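Local structure of bifunctional pinoresinol-lariciresinol reductase 1 (Thuja plicata, 1QYD) at residues K3-L8 with S207-Q212; N22-L27 with Y203-I208; S63-Q68 with I93-K98; A73-D78 with K104-I109; I193-D198 with M218-P223. The protein catalyses the NADPH-dependent, enantioselective reduction of pinoresinol to lariciresinol and then of lariciresinol to secoisolariciresinol in lignan biosynthesis. All blocks are in the same frame, centred on the assembly; numbering follows the deposited sequence.

Contact 1. Residues K3-L8 with S207-Q212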
# COMPACT_ATOMS: atom_id res chain seq x y z
N LYS A 3 -34.27 -11.56 16.03
CA LYS A 3 -33.66 -10.70 17.07
C LYS A 3 -33.40 -9.20 16.91
O LYS A 3 -33.29 -8.68 15.82
CB LYS A 3 -32.32 -11.36 17.53
CG LYS A 3 -31.36 -11.88 16.49
CD LYS A 3 -30.24 -12.68 17.14
CE LYS A 3 -29.24 -13.10 16.06
NZ LYS A 3 -27.89 -13.22 16.60
N LYS A 4 -33.34 -8.53 18.08
CA LYS A 4 -33.06 -7.10 18.26
C LYS A 4 -31.62 -6.79 18.71
O LYS A 4 -31.26 -6.85 19.90
CB LYS A 4 -34.00 -6.50 19.30
CG LYS A 4 -35.49 -6.68 19.02
CD LYS A 4 -36.32 -5.84 20.00
CE LYS A 4 -36.24 -4.33 19.69
NZ LYS A 4 -36.69 -3.99 18.34
N SER A 5 -30.74 -6.47 17.77
CA SER A 5 -29.38 -6.07 18.05
C SER A 5 -29.17 -4.93 17.08
O SER A 5 -29.88 -4.83 16.08
CB SER A 5 -28.36 -7.14 17.74
OG SER A 5 -28.87 -8.39 18.17
N ARG A 6 -28.21 -4.05 17.32
CA ARG A 6 -28.10 -2.92 16.43
C ARG A 6 -26.81 -2.97 15.66
O ARG A 6 -25.72 -2.88 16.21
CB ARG A 6 -28.23 -1.67 17.27
CG ARG A 6 -29.66 -1.48 17.73
CD ARG A 6 -29.85 -0.21 18.53
NE ARG A 6 -31.26 0.04 18.74
CZ ARG A 6 -31.70 1.11 19.41
NH1 ARG A 6 -30.83 2.00 19.94
NH2 ARG A 6 -33.02 1.32 19.53
N VAL A 7 -26.98 -3.14 14.34
CA VAL A 7 -25.77 -3.32 13.57
C VAL A 7 -25.49 -2.15 12.68
O VAL A 7 -26.36 -1.47 12.16
CB VAL A 7 -25.81 -4.67 12.74
CG1 VAL A 7 -26.45 -5.77 13.61
CG2 VAL A 7 -26.57 -4.53 11.44
N LEU A 8 -24.20 -1.90 12.61
CA LEU A 8 -23.70 -0.83 11.78
C LEU A 8 -22.83 -1.52 10.75
O LEU A 8 -21.90 -2.23 11.13
CB LEU A 8 -22.87 0.12 12.63
CG LEU A 8 -22.20 1.33 11.97
CD1 LEU A 8 -23.19 2.17 11.18
CD2 LEU A 8 -21.66 2.24 13.06
N SER A 207 -23.59 -15.19 13.88
CA SER A 207 -22.49 -15.21 14.81
C SER A 207 -22.61 -14.08 15.83
O SER A 207 -22.38 -14.29 17.02
CB SER A 207 -21.17 -15.05 14.08
OG SER A 207 -21.08 -13.87 13.29
N ILE A 208 -23.00 -12.93 15.28
CA ILE A 208 -23.13 -11.59 15.83
C ILE A 208 -23.30 -11.43 17.32
O ILE A 208 -22.53 -10.72 17.96
CB ILE A 208 -24.28 -10.95 15.01
CG1 ILE A 208 -23.60 -10.20 13.90
CG2 ILE A 208 -25.16 -9.97 15.75
CD1 ILE A 208 -24.55 -9.28 13.11
N ASP A 209 -24.32 -12.10 17.84
CA ASP A 209 -24.65 -12.05 19.25
C ASP A 209 -24.29 -13.33 20.01
O ASP A 209 -24.57 -13.41 21.20
CB ASP A 209 -26.16 -11.80 19.42
CG ASP A 209 -26.75 -10.65 18.62
OD1 ASP A 209 -26.20 -9.56 18.62
OD2 ASP A 209 -27.78 -10.85 17.99
N ASP A 210 -23.67 -14.36 19.39
CA ASP A 210 -23.42 -15.63 20.04
C ASP A 210 -22.25 -15.65 21.02
O ASP A 210 -21.16 -15.20 20.70
CB ASP A 210 -23.20 -16.67 18.95
CG ASP A 210 -23.95 -17.93 19.31
OD1 ASP A 210 -23.31 -18.89 19.72
OD2 ASP A 210 -25.18 -17.95 19.21
N PRO A 211 -22.44 -16.14 22.26
CA PRO A 211 -21.39 -16.29 23.26
C PRO A 211 -20.21 -17.14 22.85
O PRO A 211 -19.07 -16.88 23.22
CB PRO A 211 -22.11 -16.85 24.47
CG PRO A 211 -23.36 -17.46 23.90
CD PRO A 211 -23.74 -16.43 22.85
N GLN A 212 -20.57 -18.14 22.04
CA GLN A 212 -19.64 -19.08 21.44
C GLN A 212 -18.71 -18.48 20.40
O GLN A 212 -17.60 -18.98 20.26
CB GLN A 212 -20.40 -20.20 20.75
CG GLN A 212 -21.34 -20.99 21.65
CD GLN A 212 -21.32 -22.47 21.30
OE1 GLN A 212 -22.33 -23.05 20.89
NE2 GLN A 212 -20.16 -23.10 21.47
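Asp209 takes two donors from Lys3 and Ser5, and both converge on one carboxylate oxygen. Lys3 NZ makes a salt bridge to Asp209 OD2 at 2.7 Å, arriving from above the carboxylate plane. Ser5 OG donates a hydrogen bond to Asp209 OD2 at the same 2.7 Å, on the syn side and 31° out of the plane, from the opposite face to the lysine. Donors on opposite faces of one oxygen probably limit how far the carboxylate can turn. The lysine chain, extended beyond CG, meets the aspartate tip to tip. An alanine in place of Asp209 would probably leave the Lys3 ammonium without its close counter-charge and the Ser5 hydroxyl without this acceptor. Deeper in, Val7 CG1 packs on Ile208 CD1 at 4.0 Å, the two side chains crossing at about a right angle. A second shell sets these groups in place: a type I turn from Ser207 to Asp210 presents Asp209, His29 packs against Lys3, Ser5, Val7 and Asp209, and Val79 and Ile81 support Ile208. The contact thus joins the loop after helix 197-207 to the lead-in of strand 7-10, the central strand of the parallel sheet in a Rossmann-type NADP-binding fold.

Contact 2. Residues N22-L27 with Y203-I208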
# COMPACT_ATOMS: atom_id res chain seq x y z
N ASN A 22 -28.38 -7.27 3.55
CA ASN A 22 -29.74 -7.81 3.51
C ASN A 22 -29.94 -8.93 4.51
O ASN A 22 -31.07 -9.19 4.92
CB ASN A 22 -30.10 -8.33 2.11
CG ASN A 22 -31.62 -8.14 1.85
OD1 ASN A 22 -32.51 -8.65 2.56
ND2 ASN A 22 -31.96 -7.36 0.83
N ALA A 23 -28.88 -9.58 4.98
CA ALA A 23 -29.00 -10.60 6.00
C ALA A 23 -29.50 -10.00 7.31
O ALA A 23 -30.44 -10.51 7.90
CB ALA A 23 -27.66 -11.26 6.26
N SER A 24 -28.89 -8.88 7.74
CA SER A 24 -29.28 -8.10 8.90
C SER A 24 -30.76 -7.81 8.94
O SER A 24 -31.51 -8.23 9.82
CB SER A 24 -28.55 -6.80 8.87
OG SER A 24 -27.28 -6.78 9.48
N ILE A 25 -31.18 -7.13 7.86
CA ILE A 25 -32.56 -6.73 7.71
C ILE A 25 -33.41 -7.99 7.74
O ILE A 25 -34.12 -8.15 8.73
CB ILE A 25 -32.62 -5.87 6.39
CG1 ILE A 25 -31.70 -4.64 6.53
CG2 ILE A 25 -34.00 -5.28 6.16
CD1 ILE A 25 -31.64 -3.66 5.33
N SER A 26 -33.27 -8.99 6.87
CA SER A 26 -34.09 -10.21 6.93
C SER A 26 -34.01 -11.12 8.16
O SER A 26 -34.91 -11.94 8.35
CB SER A 26 -33.83 -11.09 5.67
OG SER A 26 -32.47 -11.35 5.41
N LEU A 27 -32.97 -11.05 9.02
CA LEU A 27 -32.91 -11.85 10.24
C LEU A 27 -33.24 -11.01 11.46
O LEU A 27 -32.78 -11.31 12.56
CB LEU A 27 -31.53 -12.46 10.45
CG LEU A 27 -31.14 -13.59 9.57
CD1 LEU A 27 -29.69 -13.94 9.83
CD2 LEU A 27 -32.08 -14.76 9.81
N TYR A 203 -24.70 -16.46 7.81
CA TYR A 203 -23.89 -16.98 8.89
C TYR A 203 -23.16 -15.89 9.67
O TYR A 203 -22.78 -16.16 10.82
CB TYR A 203 -22.85 -17.98 8.34
CG TYR A 203 -23.41 -19.35 8.02
CD1 TYR A 203 -23.15 -19.95 6.77
CD2 TYR A 203 -24.22 -19.99 8.95
CE1 TYR A 203 -23.70 -21.18 6.45
CE2 TYR A 203 -24.77 -21.23 8.64
CZ TYR A 203 -24.51 -21.80 7.39
OH TYR A 203 -25.12 -23.00 7.10
N THR A 204 -22.90 -14.69 9.10
CA THR A 204 -22.25 -13.67 9.91
C THR A 204 -23.29 -12.96 10.75
O THR A 204 -22.91 -12.55 11.84
CB THR A 204 -21.48 -12.57 9.10
OG1 THR A 204 -22.40 -11.94 8.26
CG2 THR A 204 -20.40 -13.11 8.24
N ILE A 205 -24.57 -12.82 10.36
CA ILE A 205 -25.50 -12.17 11.26
C ILE A 205 -25.97 -13.10 12.38
O ILE A 205 -26.45 -12.65 13.43
CB ILE A 205 -26.66 -11.59 10.40
CG1 ILE A 205 -26.20 -10.23 9.95
CG2 ILE A 205 -27.93 -11.28 11.14
CD1 ILE A 205 -25.15 -10.29 8.83
N LYS A 206 -25.78 -14.41 12.18
CA LYS A 206 -26.02 -15.41 13.23
C LYS A 206 -24.84 -15.58 14.22
O LYS A 206 -25.04 -16.09 15.32
CB LYS A 206 -26.34 -16.75 12.57
CG LYS A 206 -27.63 -16.68 11.76
CD LYS A 206 -28.28 -18.04 11.70
CE LYS A 206 -29.67 -17.80 11.17
NZ LYS A 206 -30.58 -18.77 11.69
N SER A 207 -23.59 -15.19 13.88
CA SER A 207 -22.49 -15.21 14.81
C SER A 207 -22.61 -14.08 15.83
O SER A 207 -22.38 -14.29 17.02
CB SER A 207 -21.17 -15.05 14.08
OG SER A 207 -21.08 -13.87 13.29
N ILE A 208 -23.00 -12.93 15.28
CA ILE A 208 -23.13 -11.59 15.83
C ILE A 208 -23.30 -11.43 17.32
O ILE A 208 -22.53 -10.72 17.96
CB ILE A 208 -24.28 -10.95 15.01
CG1 ILE A 208 -23.60 -10.20 13.90
CG2 ILE A 208 -25.16 -9.97 15.75
CD1 ILE A 208 -24.55 -9.28 13.11
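Ile205 faces Ala23, Ser24 and Leu27, and following it outward traces most of the contact. Its CB already lies beside Leu27 CD1, at 3.9 Å. From there the chain forks. Ile205 CG2, anti to its own backbone N, presses on Leu27 CD1 at 3.4 Å, while Ile205 CG1 passes Ser24 OG at 3.6 Å. At the tip, Ile205 CD1 rests on Ala23 CB at 3.7 Å. An alanine here would probably open a gap between the two helices, with the Ala23 methyl losing its partner and the Leu27 side chain left freer to turn. Leu27 also touches the aliphatic part of Lys206, its CD1 lying 3.9 Å from Lys206 CG; the ammonium of that lysine goes on to a salt bridge with Glu299. Ser24 turns inward as well, against Val7 and Ile9. The result is largely apolar packing of helix 197-207 on helix 17-26 and on Leu27 just past its end, in the helix that follows the glycine-rich, probably NADP-binding turn of the Rossmann fold.

Contact 3. Residues S63-Q68 with I93-K98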
# COMPACT_ATOMS: atom_id res chain seq x y z
N SER A 63 -18.02 9.93 7.45
CA SER A 63 -16.77 9.47 6.86
C SER A 63 -15.98 8.79 7.99
O SER A 63 -16.35 8.85 9.18
CB SER A 63 -15.99 10.66 6.30
OG SER A 63 -14.69 10.39 5.80
N LEU A 64 -14.87 8.10 7.68
CA LEU A 64 -14.08 7.42 8.69
C LEU A 64 -13.08 8.29 9.43
O LEU A 64 -12.61 7.95 10.52
CB LEU A 64 -13.35 6.29 8.06
CG LEU A 64 -14.21 5.12 7.78
CD1 LEU A 64 -13.65 4.41 6.56
CD2 LEU A 64 -14.31 4.26 9.01
N ASP A 65 -12.78 9.41 8.75
CA ASP A 65 -11.85 10.41 9.25
C ASP A 65 -12.41 11.28 10.35
O ASP A 65 -11.65 11.80 11.18
CB ASP A 65 -11.39 11.28 8.10
CG ASP A 65 -10.23 10.69 7.31
OD1 ASP A 65 -9.29 11.44 7.03
OD2 ASP A 65 -10.28 9.49 6.99
N ASP A 66 -13.74 11.45 10.35
CA ASP A 66 -14.39 12.21 11.39
C ASP A 66 -14.59 11.32 12.62
O ASP A 66 -15.64 10.71 12.82
CB ASP A 66 -15.72 12.72 10.89
CG ASP A 66 -16.02 14.03 11.59
OD1 ASP A 66 -16.87 14.07 12.49
OD2 ASP A 66 -15.36 15.01 11.22
N HIS A 67 -13.54 11.27 13.44
CA HIS A 67 -13.50 10.43 14.64
C HIS A 67 -14.65 10.66 15.61
O HIS A 67 -15.24 9.70 16.12
CB HIS A 67 -12.16 10.67 15.33
CG HIS A 67 -11.99 10.07 16.72
ND1 HIS A 67 -12.62 9.03 17.24
CD2 HIS A 67 -11.13 10.57 17.66
CE1 HIS A 67 -12.17 8.89 18.45
NE2 HIS A 67 -11.28 9.81 18.71
N GLN A 68 -14.97 11.94 15.84
CA GLN A 68 -16.06 12.25 16.75
C GLN A 68 -17.42 11.85 16.21
O GLN A 68 -18.25 11.50 17.04
CB GLN A 68 -16.07 13.75 17.07
CG GLN A 68 -16.17 14.74 15.92
CD GLN A 68 -14.84 15.22 15.35
OE1 GLN A 68 -13.86 14.47 15.24
NE2 GLN A 68 -14.83 16.51 14.97
N ILE A 93 -8.41 -1.47 3.62
CA ILE A 93 -8.43 -2.43 4.71
C ILE A 93 -7.86 -1.81 5.98
O ILE A 93 -8.40 -2.04 7.06
CB ILE A 93 -7.64 -3.71 4.28
CG1 ILE A 93 -8.65 -4.56 3.53
CG2 ILE A 93 -7.01 -4.51 5.44
CD1 ILE A 93 -8.13 -5.93 3.03
N LEU A 94 -6.78 -1.03 5.85
CA LEU A 94 -6.13 -0.27 6.92
C LEU A 94 -6.81 1.01 7.41
O LEU A 94 -6.28 1.74 8.25
CB LEU A 94 -4.73 0.05 6.43
CG LEU A 94 -3.52 -0.80 6.81
CD1 LEU A 94 -3.85 -2.25 7.09
CD2 LEU A 94 -2.57 -0.69 5.67
N GLU A 95 -7.99 1.34 6.85
CA GLU A 95 -8.87 2.44 7.25
C GLU A 95 -9.63 2.04 8.49
O GLU A 95 -10.04 2.85 9.30
CB GLU A 95 -9.90 2.75 6.17
CG GLU A 95 -9.35 3.54 4.99
CD GLU A 95 -9.31 5.07 5.15
OE1 GLU A 95 -10.33 5.66 5.50
OE2 GLU A 95 -8.26 5.66 4.87
N GLN A 96 -9.85 0.74 8.59
CA GLN A 96 -10.47 0.07 9.72
C GLN A 96 -9.74 0.31 11.04
O GLN A 96 -10.31 -0.02 12.07
CB GLN A 96 -10.49 -1.40 9.49
CG GLN A 96 -11.22 -1.76 8.25
CD GLN A 96 -11.24 -3.26 8.14
OE1 GLN A 96 -10.35 -3.88 7.59
NE2 GLN A 96 -12.26 -3.90 8.68
N LEU A 97 -8.48 0.80 11.03
CA LEU A 97 -7.70 1.11 12.23
C LEU A 97 -8.31 2.28 12.98
O LEU A 97 -8.53 2.20 14.19
CB LEU A 97 -6.25 1.37 11.80
CG LEU A 97 -5.48 0.06 11.44
CD1 LEU A 97 -4.20 0.34 10.72
CD2 LEU A 97 -5.09 -0.70 12.69
N LYS A 98 -8.68 3.32 12.21
CA LYS A 98 -9.50 4.46 12.60
C LYS A 98 -10.78 3.97 13.23
O LYS A 98 -11.13 4.42 14.31
CB LYS A 98 -9.91 5.31 11.40
CG LYS A 98 -8.83 5.73 10.42
CD LYS A 98 -9.42 6.75 9.48
CE LYS A 98 -8.31 7.50 8.76
NZ LYS A 98 -7.68 6.68 7.75
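Asp65, Glu95 and Lys98 form a salt-bridge network at the surface, where the turn leading into helix 67-74 meets the beginning of helix 96-105. Lys98 stands between two acids. Its nearer charged partner is on its own segment: Lys98 NZ makes a weak hydrogen bond, part of a salt bridge, to Glu95 OE2 at 3.1 Å. Across the contact the ion pair is long, with Asp65 OD2 and Lys98 NZ 3.9 Å apart, and it is the methylene before the ammonium that comes closer, Lys98 CE lying 3.3 Å from Asp65 OD2. The bend of the lysine at its last torsion (chi4 73°) turns NZ out of the line of the otherwise extended chain. Asp65 OD2 and Glu95 OE1 approach to 4.1 Å, and the lysine probably eases the repulsion between these like charges. Carbon also meets oxygen here: Leu64 crosses Glu95 obliquely, its CD1 3.7 Å from Glu95 OE1, and Lys98 CD lies 3.6 Å from Leu64 O. Lys266 of the second subunit adds long, weak ion pairs to Asp65 and Glu95, at the dimer interface. Asp66, next along, holds the N-cap position of helix 67-74. The Leu64 side chain lies about 6 Å from that of Arg36, which probably binds NADP, and the contact belongs to the loops at the coenzyme end of a Rossmann-type sheet.

Contact 4. Residues A73-D78 with K104-I109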
# COMPACT_ATOMS: atom_id res chain seq x y z
N ALA A 73 -21.94 7.83 16.34
CA ALA A 73 -22.60 6.84 15.51
C ALA A 73 -22.63 5.44 16.14
O ALA A 73 -23.69 4.83 16.23
CB ALA A 73 -21.88 6.82 14.14
N LEU A 74 -21.45 5.03 16.64
CA LEU A 74 -21.19 3.73 17.24
C LEU A 74 -21.86 3.57 18.57
O LEU A 74 -22.14 2.45 19.00
CB LEU A 74 -19.69 3.50 17.44
CG LEU A 74 -18.72 3.71 16.27
CD1 LEU A 74 -17.33 3.93 16.80
CD2 LEU A 74 -18.70 2.54 15.37
N LYS A 75 -22.11 4.70 19.25
CA LYS A 75 -22.80 4.66 20.52
C LYS A 75 -24.24 4.26 20.32
O LYS A 75 -24.90 3.76 21.24
CB LYS A 75 -22.75 6.00 21.22
CG LYS A 75 -21.40 6.38 21.85
CD LYS A 75 -20.90 5.44 22.94
CE LYS A 75 -21.64 5.54 24.27
NZ LYS A 75 -21.24 4.52 25.23
N GLN A 76 -24.74 4.37 19.09
CA GLN A 76 -26.13 4.02 18.82
C GLN A 76 -26.33 2.54 18.57
O GLN A 76 -27.46 2.04 18.60
CB GLN A 76 -26.67 4.78 17.60
CG GLN A 76 -26.41 6.28 17.53
CD GLN A 76 -26.67 7.10 18.80
OE1 GLN A 76 -27.73 7.04 19.44
NE2 GLN A 76 -25.63 7.87 19.10
N VAL A 77 -25.23 1.83 18.35
CA VAL A 77 -25.31 0.42 18.05
C VAL A 77 -24.49 -0.55 18.93
O VAL A 77 -23.53 -0.20 19.62
CB VAL A 77 -24.93 0.27 16.56
CG1 VAL A 77 -25.89 1.04 15.66
CG2 VAL A 77 -23.53 0.77 16.35
N ASP A 78 -24.88 -1.82 18.89
CA ASP A 78 -24.29 -2.94 19.61
C ASP A 78 -23.16 -3.62 18.86
O ASP A 78 -22.02 -3.71 19.34
CB ASP A 78 -25.34 -3.98 19.90
CG ASP A 78 -26.69 -3.44 20.35
OD1 ASP A 78 -26.81 -2.27 20.70
OD2 ASP A 78 -27.65 -4.21 20.34
N LYS A 104 -12.54 1.58 20.51
CA LYS A 104 -11.83 1.57 21.78
C LYS A 104 -12.34 2.68 22.69
O LYS A 104 -12.72 2.48 23.84
CB LYS A 104 -10.36 1.71 21.46
CG LYS A 104 -9.37 1.92 22.58
CD LYS A 104 -9.40 0.84 23.68
CE LYS A 104 -8.20 0.98 24.63
NZ LYS A 104 -8.09 -0.15 25.54
N GLU A 105 -12.42 3.86 22.10
CA GLU A 105 -12.89 5.07 22.75
C GLU A 105 -14.30 4.94 23.27
O GLU A 105 -14.52 5.23 24.45
CB GLU A 105 -12.86 6.23 21.79
CG GLU A 105 -12.88 7.57 22.49
CD GLU A 105 -11.96 8.58 21.81
OE1 GLU A 105 -10.78 8.27 21.64
OE2 GLU A 105 -12.43 9.67 21.45
N ALA A 106 -15.27 4.54 22.43
CA ALA A 106 -16.61 4.27 22.94
C ALA A 106 -16.53 2.98 23.77
O ALA A 106 -15.44 2.40 23.93
CB ALA A 106 -17.56 4.14 21.74
N GLY A 107 -17.59 2.45 24.38
CA GLY A 107 -17.41 1.22 25.12
C GLY A 107 -18.55 0.27 24.92
O GLY A 107 -18.44 -0.91 25.25
N ASN A 108 -19.64 0.76 24.35
CA ASN A 108 -20.83 -0.05 24.21
C ASN A 108 -20.89 -1.11 23.11
O ASN A 108 -21.93 -1.77 23.01
CB ASN A 108 -21.99 0.93 24.09
CG ASN A 108 -22.09 1.58 22.73
OD1 ASN A 108 -23.11 1.43 22.06
ND2 ASN A 108 -21.03 2.29 22.31
N ILE A 109 -19.85 -1.31 22.27
CA ILE A 109 -19.86 -2.36 21.25
C ILE A 109 -19.59 -3.73 21.89
O ILE A 109 -18.61 -3.94 22.62
CB ILE A 109 -18.80 -2.02 20.14
CG1 ILE A 109 -19.56 -1.64 18.88
CG2 ILE A 109 -17.93 -3.19 19.69
CD1 ILE A 109 -20.19 -0.25 18.76
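Lys75 folds at chi2 (-61°) and chi3 (-73°), which curls its chain back across Asn108. Asn108 in turn holds CG between its backbone N and carbonyl carbon (chi1 76°), which sets CG near two carbonyls of the type I turn from Leu74 to Val77: Asn108 CG lies 3.8 Å from Leu74 O and 3.9 Å from Lys75 O. Lys75 runs obliquely over the asparagine, its NZ 3.8 Å from Asn108 CB, while the middle of the same chain packs on Ala106, Lys75 CD lying 3.8 Å from Ala106 CB. Ile109 works on the buried side. Its CD1 is placed under the turn, 3.3 Å from Leu74 O, and the same methyl packs on Leu74 CB at 4.0 Å and on Val77 CG2 at 4.2 Å. The backbones approach too, through a CA-H...O contact of 3.2 Å from Ile109 CA to Asp78 O. Leu74 and Val77 reach Leu8 of the sheet, and Asp78 is backbone-bonded to both Arg6 and Lys110. What meets here are the loops that carry helices 67-74 and 96-105 into strands 79-82 and 111-113, neighbouring parallel strands linked by a beta-alpha-beta crossover of the Rossmann-type fold.

Contact 5. Residues I193-D198 with M218-P223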
# COMPACT_ATOMS: atom_id res chain seq x y z
N ILE A 193 -13.04 -24.76 -0.58
CA ILE A 193 -14.36 -24.62 0.00
C ILE A 193 -14.99 -23.51 -0.79
O ILE A 193 -14.35 -22.54 -1.15
CB ILE A 193 -14.20 -24.33 1.54
CG1 ILE A 193 -13.54 -25.53 2.18
CG2 ILE A 193 -15.53 -24.10 2.24
CD1 ILE A 193 -13.22 -25.33 3.63
N TRP A 194 -16.26 -23.63 -1.11
CA TRP A 194 -16.87 -22.71 -2.04
C TRP A 194 -18.20 -22.31 -1.39
O TRP A 194 -18.94 -23.23 -1.01
CB TRP A 194 -17.06 -23.48 -3.36
CG TRP A 194 -15.85 -24.21 -3.98
CD1 TRP A 194 -15.38 -25.39 -3.44
CD2 TRP A 194 -15.12 -23.83 -5.07
NE1 TRP A 194 -14.35 -25.75 -4.15
CE2 TRP A 194 -14.17 -24.86 -5.12
CE3 TRP A 194 -15.08 -22.81 -6.01
CZ2 TRP A 194 -13.19 -24.89 -6.11
CZ3 TRP A 194 -14.09 -22.84 -7.01
CH2 TRP A 194 -13.15 -23.86 -7.06
N VAL A 195 -18.53 -21.00 -1.18
CA VAL A 195 -19.76 -20.58 -0.48
C VAL A 195 -20.59 -19.47 -1.14
O VAL A 195 -20.10 -18.44 -1.61
CB VAL A 195 -19.44 -20.14 0.99
CG1 VAL A 195 -20.73 -19.94 1.78
CG2 VAL A 195 -18.71 -21.24 1.76
N ASP A 196 -21.90 -19.68 -1.21
CA ASP A 196 -22.81 -18.71 -1.80
C ASP A 196 -22.71 -17.47 -0.95
O ASP A 196 -22.65 -17.54 0.28
CB ASP A 196 -24.24 -19.26 -1.81
CG ASP A 196 -25.35 -18.33 -2.30
OD1 ASP A 196 -25.10 -17.45 -3.14
OD2 ASP A 196 -26.49 -18.50 -1.85
N GLU A 197 -22.65 -16.35 -1.65
CA GLU A 197 -22.52 -15.05 -1.00
C GLU A 197 -23.63 -14.74 0.01
O GLU A 197 -23.41 -14.04 1.00
CB GLU A 197 -22.48 -14.00 -2.07
CG GLU A 197 -21.27 -14.19 -2.97
CD GLU A 197 -21.52 -14.92 -4.28
OE1 GLU A 197 -22.43 -15.74 -4.41
OE2 GLU A 197 -20.77 -14.63 -5.21
N ASP A 198 -24.82 -15.30 -0.21
CA ASP A 198 -25.87 -15.19 0.75
C ASP A 198 -25.63 -16.13 1.91
O ASP A 198 -26.02 -15.78 3.02
CB ASP A 198 -27.23 -15.54 0.17
CG ASP A 198 -27.82 -14.68 -0.94
OD1 ASP A 198 -28.99 -14.95 -1.22
OD2 ASP A 198 -27.16 -13.81 -1.53
N MET A 218 -14.46 -17.77 13.03
CA MET A 218 -15.59 -18.54 12.55
C MET A 218 -15.33 -18.95 11.13
O MET A 218 -15.34 -18.11 10.24
CB MET A 218 -16.88 -17.71 12.58
CG MET A 218 -18.02 -18.62 12.21
SD MET A 218 -19.49 -17.71 11.73
CE MET A 218 -20.50 -18.50 12.90
N TYR A 219 -15.05 -20.23 10.94
CA TYR A 219 -14.82 -20.82 9.62
C TYR A 219 -16.14 -21.28 9.02
O TYR A 219 -17.01 -21.81 9.72
CB TYR A 219 -13.87 -22.01 9.72
CG TYR A 219 -12.45 -21.72 10.19
CD1 TYR A 219 -11.58 -21.00 9.38
CD2 TYR A 219 -12.00 -22.17 11.44
CE1 TYR A 219 -10.27 -20.75 9.81
CE2 TYR A 219 -10.70 -21.92 11.87
CZ TYR A 219 -9.84 -21.21 11.06
OH TYR A 219 -8.54 -20.96 11.47
N ILE A 220 -16.42 -21.04 7.75
CA ILE A 220 -17.59 -21.62 7.12
C ILE A 220 -16.90 -22.67 6.27
O ILE A 220 -16.01 -22.39 5.44
CB ILE A 220 -18.35 -20.61 6.26
CG1 ILE A 220 -18.61 -19.28 6.96
CG2 ILE A 220 -19.67 -21.27 5.94
CD1 ILE A 220 -19.59 -18.30 6.30
N ARG A 221 -17.24 -23.93 6.62
CA ARG A 221 -16.65 -25.11 5.99
C ARG A 221 -17.73 -26.08 5.59
O ARG A 221 -17.71 -27.19 6.12
CB ARG A 221 -15.67 -25.83 6.96
CG ARG A 221 -14.26 -25.34 6.83
CD ARG A 221 -13.29 -26.10 7.70
NE ARG A 221 -11.95 -25.62 7.38
CZ ARG A 221 -10.84 -26.02 8.01
NH1 ARG A 221 -10.84 -26.90 9.02
NH2 ARG A 221 -9.69 -25.54 7.58
N PRO A 222 -18.72 -25.75 4.73
CA PRO A 222 -19.99 -26.47 4.66
C PRO A 222 -19.61 -27.80 4.08
O PRO A 222 -18.89 -27.84 3.09
CB PRO A 222 -20.87 -25.72 3.76
CG PRO A 222 -20.16 -24.41 3.62
CD PRO A 222 -18.68 -24.75 3.68
N PRO A 223 -19.97 -28.88 4.78
CA PRO A 223 -19.43 -30.22 4.52
C PRO A 223 -19.41 -30.60 3.03
O PRO A 223 -18.36 -30.91 2.45
CB PRO A 223 -20.32 -31.09 5.38
CG PRO A 223 -20.81 -30.17 6.50
CD PRO A 223 -21.05 -28.89 5.77
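Ile193 lies obliquely across both Arg221 and Pro222, each of its branches serving a different partner. The CG1 branch, anti to the carbonyl carbon (chi1 -64°), leads to CD1, which presses on the aliphatic stem of the arginine: Ile193 CD1 is 3.4 Å from Arg221 CG. The other branch turns to the proline, with Ile193 CG2 3.5 Å from Pro222 CD and 3.7 Å from Ile220 O. Two residues on, Val195 points the same way and also meets the proline ring obliquely, its CG2 4.0 Å from Pro222 CG. That same methyl, anti to the carbonyl carbon, looks toward Ile220 as well, Val195 CG2 standing 4.3 Å from Ile220 CG2. Two side chains from alternate positions of strand 191-195 thus pack on the segment that leaves strand 217-219, where Pro222 supplies a rigid ring. The arginine chain is extended from CG to NE, and its guanidinium is engaged elsewhere: NH1 and NH2 bond to the carbonyls of Phe284 and Leu281, and the rings of Tyr282 and Phe284 add cation-pi contacts. Arg221 therefore contributes to this contact chiefly with its carbons. All five touching residues are buried, and Trp194 is hydrogen-bonded further on, to Asn225 and Leu227; between 193-198 and 218-223 themselves no hydrogen bond forms, which implies that this contact rests on close packing.

Overall arrangement
From the N terminus, contact 1 sends residues 3-8 forward to 207-212, closing a loop of nearly two hundred residues, and contact 2 does much the same with 22-27 and 203-208; the pair share Ser207 and Ile208 and touch. Within both long loops lie contacts 3 and 4, which cross each other along the chain because they join the starts and the ends of helices 67-74 and 96-105. Contact 4 also touches contact 1, through a probable hydrogen bond from Asp78 N to Arg6 O. Contact 5 follows these two in series but crosses contacts 1 and 2; it joins the two smaller sheets, and helix 197-207, shared with contact 2, links them to the five-stranded sheet.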